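Local coordinates for protein nucleoside-diphosphate-sugar epimerase (Pseudomonas aeruginosa, PDB 2X4G) that belongs to the NAD-dependent epimerase/dehydratase family and probably acts with a nicotinamide cofactor on a nucleotide-sugar or related substrate, at residues A249-R254 / D325-A330; M183-L188 / P192-V197. One frame throughout, in Å; residues are numbered along the deposited sequence.

Interaction 1. Residues A249-R254 / D325-A330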
loop_
_atom_site.group_PDB
_atom_site.type_symbol
_atom_site.label_atom_id
_atom_site.label_comp_id
_atom_site.label_asym_id
_atom_site.label_seq_id
_atom_site.Cartn_x
_atom_site.Cartn_y
_atom_site.Cartn_z
ATOM N N ALA A 249 -10.906 -19.431 10.238
ATOM C CA ALA A 249 -10.586 -19.838 11.607
ATOM C C ALA A 249 -10.038 -21.267 11.641
ATOM O O ALA A 249 -9.050 -21.544 12.304
ATOM C CB ALA A 249 -11.820 -19.742 12.471
ATOM N N ASP A 250 -10.687 -22.165 10.915
ATOM C CA ASP A 250 -10.367 -23.589 10.964
ATOM C C ASP A 250 -9.133 -23.944 10.105
ATOM O O ASP A 250 -8.310 -24.760 10.508
ATOM C CB ASP A 250 -11.605 -24.421 10.566
ATOM C CG ASP A 250 -12.790 -24.246 11.559
ATOM O OD1 ASP A 250 -12.580 -24.261 12.791
ATOM O OD2 ASP A 250 -13.946 -24.108 11.104
ATOM N N LEU A 251 -8.989 -23.313 8.943
ATOM C CA LEU A 251 -7.775 -23.459 8.143
ATOM C C LEU A 251 -6.546 -22.928 8.887
ATOM O O LEU A 251 -5.468 -23.538 8.889
ATOM C CB LEU A 251 -7.915 -22.709 6.824
ATOM C CG LEU A 251 -6.671 -22.717 5.941
ATOM C CD1 LEU A 251 -6.367 -24.136 5.562
ATOM C CD2 LEU A 251 -6.858 -21.810 4.716
ATOM N N THR A 252 -6.706 -21.762 9.482
ATOM C CA THR A 252 -5.709 -21.190 10.348
ATOM C C THR A 252 -5.360 -22.155 11.444
ATOM O O THR A 252 -4.192 -22.352 11.764
ATOM C CB THR A 252 -6.277 -19.905 10.958
ATOM O OG1 THR A 252 -5.847 -18.816 10.152
ATOM C CG2 THR A 252 -5.860 -19.692 12.417
ATOM N N ARG A 253 -6.382 -22.762 12.028
ATOM C CA ARG A 253 -6.181 -23.552 13.238
ATOM C C ARG A 253 -5.550 -24.908 12.927
ATOM O O ARG A 253 -4.737 -25.404 13.707
ATOM C CB ARG A 253 -7.499 -23.692 14.024
ATOM C CG ARG A 253 -7.349 -24.254 15.453
ATOM C CD ARG A 253 -8.694 -24.612 16.098
ATOM N NE ARG A 253 -9.683 -25.069 15.117
ATOM C CZ ARG A 253 -9.694 -26.276 14.547
ATOM N NH1 ARG A 253 -8.768 -27.184 14.841
ATOM N NH2 ARG A 253 -10.632 -26.576 13.656
ATOM N N ARG A 254 -5.877 -25.491 11.786
ATOM C CA ARG A 254 -5.383 -26.830 11.516
ATOM C C ARG A 254 -3.898 -26.746 11.229
ATOM O O ARG A 254 -3.107 -27.520 11.739
ATOM C CB ARG A 254 -6.130 -27.489 10.360
ATOM C CG ARG A 254 -7.669 -27.456 10.499
ATOM C CD ARG A 254 -8.268 -28.666 11.218
ATOM N NE ARG A 254 -8.250 -29.879 10.396
ATOM C CZ ARG A 254 -9.044 -30.101 9.344
ATOM N NH1 ARG A 254 -8.929 -31.248 8.664
ATOM N NH2 ARG A 254 -9.945 -29.182 8.964
ATOM N N ASP A 325 -3.787 -34.368 4.983
ATOM C CA ASP A 325 -2.758 -34.978 4.146
ATOM C C ASP A 325 -2.182 -33.921 3.200
ATOM O O ASP A 325 -0.990 -33.918 2.927
ATOM C CB ASP A 325 -3.312 -36.175 3.361
ATOM C CG ASP A 325 -3.828 -37.283 4.272
ATOM O OD1 ASP A 325 -3.028 -38.096 4.760
ATOM O OD2 ASP A 325 -5.050 -37.345 4.519
ATOM N N THR A 326 -3.034 -33.013 2.731
ATOM C CA THR A 326 -2.604 -31.936 1.844
ATOM C C THR A 326 -1.761 -30.952 2.614
ATOM O O THR A 326 -0.648 -30.646 2.212
ATOM C CB THR A 326 -3.785 -31.183 1.286
ATOM O OG1 THR A 326 -4.561 -32.073 0.493
ATOM C CG2 THR A 326 -3.335 -30.024 0.465
ATOM N N LEU A 327 -2.288 -30.472 3.731
ATOM C CA LEU A 327 -1.534 -29.563 4.568
ATOM C C LEU A 327 -0.227 -30.159 5.061
ATOM O O LEU A 327 0.720 -29.418 5.218
ATOM C CB LEU A 327 -2.335 -29.094 5.784
ATOM C CG LEU A 327 -3.684 -28.449 5.526
ATOM C CD1 LEU A 327 -4.285 -28.067 6.863
ATOM C CD2 LEU A 327 -3.528 -27.273 4.585
ATOM N N LEU A 328 -0.164 -31.464 5.333
ATOM C CA LEU A 328 1.112 -32.090 5.739
ATOM C C LEU A 328 2.123 -32.200 4.598
ATOM O O LEU A 328 3.330 -32.136 4.831
ATOM C CB LEU A 328 0.900 -33.463 6.373
ATOM C CG LEU A 328 0.674 -33.398 7.890
ATOM C CD1 LEU A 328 0.124 -34.701 8.442
ATOM C CD2 LEU A 328 1.964 -33.021 8.591
ATOM N N ARG A 329 1.651 -32.354 3.372
ATOM C CA ARG A 329 2.545 -32.620 2.263
ATOM C C ARG A 329 3.199 -31.306 1.880
ATOM O O ARG A 329 4.387 -31.254 1.561
ATOM C CB ARG A 329 1.761 -33.194 1.099
ATOM C CG ARG A 329 2.549 -34.080 0.166
ATOM C CD ARG A 329 1.721 -34.453 -1.050
ATOM N NE ARG A 329 0.511 -35.165 -0.634
ATOM C CZ ARG A 329 -0.744 -34.849 -0.973
ATOM N NH1 ARG A 329 -1.034 -33.834 -1.791
ATOM N NH2 ARG A 329 -1.731 -35.587 -0.491
ATOM N N ALA A 330 2.403 -30.243 1.934
ATOM C CA ALA A 330 2.892 -28.892 1.775
ATOM C C ALA A 330 3.897 -28.586 2.868
ATOM O O ALA A 330 5.030 -28.181 2.598
ATOM C CB ALA A 330 1.736 -27.903 1.819
#
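Leu-327 has its CG anti to its carbonyl carbon (chi1 -55°). Its chi2 of -180° sets CD1 anti to CA, so this branch extends away from its own helix and the forked end reaches helix 248-259. There the two methyls part. CD1 meets the aliphatic root of Arg-254, with Leu-327 CD1 lying 4.0 Å from Arg-254 CB. The CB of Arg-254 points toward segment 325-330, and it is this first carbon of the side chain that the leucine methyl touches. The other branch turns to Leu-251. Here Leu-327 CD2 is 4.3 Å from Leu-251 CD1. Leu-251 and Arg-254 are about one helical turn apart, and the leucine fork bridges them. The same side chain also touches Ile-255 and Leu-258 further along that helix.

No hydrogen bond joins the two segments. The nearest CA atoms, those of Arg-254 and Leu-327, are 8.4 Å apart, and side chains alone make the contact. The polar end of Arg-254 supplies a second tie. Its NH1 forms a salt bridge with Asp-324, which precedes segment 325-330 on helix 323-336. Apolar and charged contacts therefore hold the same two helices. A salt bridge from Arg-253 to Asp-250 stays within helix 248-259. On the other helix, Thr-326 OG1 and Arg-329 NH1 both engage Asp-218.

Leu-251, Arg-254, Ile-255 and Leu-258 have the i, i+3, i+4, i+7 spacing of a hole, and Leu-327 is its knob. This is a single knobs-into-holes element joining helix 248-259 to helix 323-336, the last helix of the chain.

Interaction 2. Residues M183-L188 / P192-V197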
loop_
_atom_site.group_PDB
_atom_site.type_symbol
_atom_site.label_atom_id
_atom_site.label_comp_id
_atom_site.label_asym_id
_atom_site.label_seq_id
_atom_site.Cartn_x
_atom_site.Cartn_y
_atom_site.Cartn_z
ATOM N N MET A 183 -8.637 -22.098 -3.744
ATOM C CA MET A 183 -7.297 -21.825 -3.250
ATOM C C MET A 183 -6.482 -23.135 -3.284
ATOM O O MET A 183 -6.803 -24.081 -2.575
ATOM C CB MET A 183 -7.381 -21.278 -1.826
ATOM C CG MET A 183 -6.126 -20.594 -1.325
ATOM S SD MET A 183 -6.074 -20.460 0.479
ATOM C CE MET A 183 -4.436 -19.768 0.711
ATOM N N VAL A 184 -5.447 -23.177 -4.123
ATOM C CA VAL A 184 -4.623 -24.371 -4.338
ATOM C C VAL A 184 -3.509 -24.496 -3.296
ATOM O O VAL A 184 -2.702 -23.597 -3.135
ATOM C CB VAL A 184 -4.000 -24.345 -5.743
ATOM C CG1 VAL A 184 -3.144 -25.578 -5.986
ATOM C CG2 VAL A 184 -5.104 -24.240 -6.805
ATOM N N LEU A 185 -3.458 -25.616 -2.589
ATOM C CA LEU A 185 -2.441 -25.828 -1.548
ATOM C C LEU A 185 -1.799 -27.195 -1.755
ATOM O O LEU A 185 -2.516 -28.167 -2.045
ATOM C CB LEU A 185 -3.074 -25.769 -0.150
ATOM C CG LEU A 185 -3.460 -24.396 0.405
ATOM C CD1 LEU A 185 -4.224 -24.597 1.686
ATOM C CD2 LEU A 185 -2.234 -23.524 0.651
ATOM N N GLY A 186 -0.474 -27.272 -1.609
ATOM C CA GLY A 186 0.216 -28.546 -1.761
ATOM C C GLY A 186 1.710 -28.438 -1.858
ATOM O O GLY A 186 2.287 -27.434 -1.516
ATOM N N GLU A 187 2.348 -29.494 -2.327
ATOM C CA GLU A 187 3.806 -29.461 -2.510
ATOM C C GLU A 187 4.215 -28.821 -3.851
ATOM O O GLU A 187 3.406 -28.662 -4.768
ATOM C CB GLU A 187 4.401 -30.852 -2.371
ATOM C CG GLU A 187 3.851 -31.876 -3.335
ATOM C CD GLU A 187 4.472 -33.254 -3.159
ATOM O OE1 GLU A 187 5.308 -33.436 -2.245
ATOM O OE2 GLU A 187 4.101 -34.178 -3.922
ATOM N N LEU A 188 5.479 -28.460 -3.943
ATOM C CA LEU A 188 6.042 -27.802 -5.118
ATOM C C LEU A 188 5.609 -26.343 -5.269
ATOM O O LEU A 188 5.453 -25.888 -6.367
ATOM C CB LEU A 188 5.736 -28.601 -6.405
ATOM C CG LEU A 188 5.946 -30.128 -6.330
ATOM C CD1 LEU A 188 5.680 -30.803 -7.655
ATOM C CD2 LEU A 188 7.327 -30.496 -5.806
ATOM N N PRO A 192 6.814 -19.184 -1.677
ATOM C CA PRO A 192 5.564 -19.786 -2.064
ATOM C C PRO A 192 4.597 -18.726 -2.522
ATOM O O PRO A 192 4.917 -17.555 -2.513
ATOM C CB PRO A 192 5.068 -20.441 -0.774
ATOM C CG PRO A 192 5.844 -19.845 0.319
ATOM C CD PRO A 192 6.829 -18.890 -0.239
ATOM N N THR A 193 3.431 -19.155 -2.950
ATOM C CA THR A 193 2.402 -18.267 -3.419
ATOM C C THR A 193 1.274 -18.481 -2.426
ATOM O O THR A 193 1.328 -17.969 -1.300
ATOM C CB THR A 193 2.024 -18.615 -4.883
ATOM O OG1 THR A 193 1.633 -19.991 -4.975
ATOM C CG2 THR A 193 3.213 -18.423 -5.803
ATOM N N THR A 194 0.296 -19.297 -2.817
ATOM C CA THR A 194 -0.872 -19.591 -1.983
ATOM C C THR A 194 -0.461 -20.143 -0.622
ATOM O O THR A 194 -1.047 -19.794 0.392
ATOM C CB THR A 194 -1.760 -20.599 -2.661
ATOM O OG1 THR A 194 -0.948 -21.698 -3.078
ATOM C CG2 THR A 194 -2.434 -19.982 -3.873
ATOM N N GLY A 195 0.580 -20.967 -0.596
ATOM C CA GLY A 195 1.080 -21.512 0.654
ATOM C C GLY A 195 1.871 -20.576 1.556
ATOM O O GLY A 195 2.558 -21.058 2.468
ATOM N N ARG A 196 1.802 -19.256 1.339
ATOM C CA ARG A 196 2.402 -18.316 2.303
ATOM C C ARG A 196 1.652 -18.361 3.642
ATOM O O ARG A 196 2.212 -17.977 4.664
ATOM C CB ARG A 196 2.501 -16.867 1.761
ATOM C CG ARG A 196 3.923 -16.519 1.217
ATOM C CD ARG A 196 4.095 -15.094 0.575
ATOM N NE ARG A 196 3.679 -15.049 -0.837
ATOM C CZ ARG A 196 3.656 -13.954 -1.613
ATOM N NH1 ARG A 196 4.033 -12.770 -1.138
ATOM N NH2 ARG A 196 3.246 -14.042 -2.885
ATOM N N VAL A 197 0.399 -18.842 3.630
ATOM C CA VAL A 197 -0.364 -19.021 4.865
ATOM C C VAL A 197 0.385 -19.962 5.762
ATOM O O VAL A 197 0.511 -19.722 6.953
ATOM C CB VAL A 197 -1.746 -19.693 4.696
ATOM C CG1 VAL A 197 -2.640 -19.295 5.869
ATOM C CG2 VAL A 197 -2.401 -19.315 3.418
#
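Thr-194 lies against Met-183, Val-184 and Leu-185, where strand 176-185 of a Rossmann-type sheet runs out into the loop before helix 196-202. A type I beta turn from Thr-193 to Arg-196 brings the chain into that helix, with Gly-195 at the N-cap position.

Apolar packing is made by two side chains of the strand. Met-183 has CG anti to its backbone N (chi1 -164°) and is extended beyond it. Its end methyl thus reaches the start of the helix. Met-183 CE is 3.4 Å from Val-197 CG2, and the two side chains meet at a slant. The same CE also lies beside the carbonyl oxygen of Thr-194. Leu-185 uses one branch: its CD2 is 3.9 Å from Gly-195 CA. Val-197 packs on Met-206 as well, and Val-184 on Leu-24 of helix 24-35.

Backbone bonds hold each side. Met-183 and Leu-185 pair with Ile-217 of the parallel strand 213-218, which fixes the strand end in the sheet. The turn is closed by Arg-196 N to Thr-193 O, 3.0 Å.

Side-chain hydrogen bonds complete the contact. Asp-189, in the link between the segments, bonds Thr-193 OG1 with one carboxylate oxygen and Gly-195 N with the other. The single hydrogen bond across the contact also comes from a side chain. With chi1 at 50°, Thr-194 places its hydroxyl between its own backbone N and carbonyl carbon. Thr-194 OG1 donates to Val-184 O at 2.6 Å, with the donor almost in line with the carbonyl bond (174°).

Both contacts are buried, but interaction 2 lies nearer the middle of the chain: its centre is about 10 Å from the chain centre, against about 18 Å for interaction 1. Interaction 1 joins two helices late in the chain by side chains alone. Interaction 2 ties a sheet strand to the start of the next helix and uses a hydroxyl-to-backbone bond beside its packing. They share no element, yet helix 323-336 rests on the strand end. Leu-327 CD2 is 4.0 Å from Leu-185 CD1, and Thr-326, Arg-329 and Ala-330 also pack on residues 185-187. Only interaction 2 approaches the second subunit, where Arg-196 packs on Arg-280 of that chain.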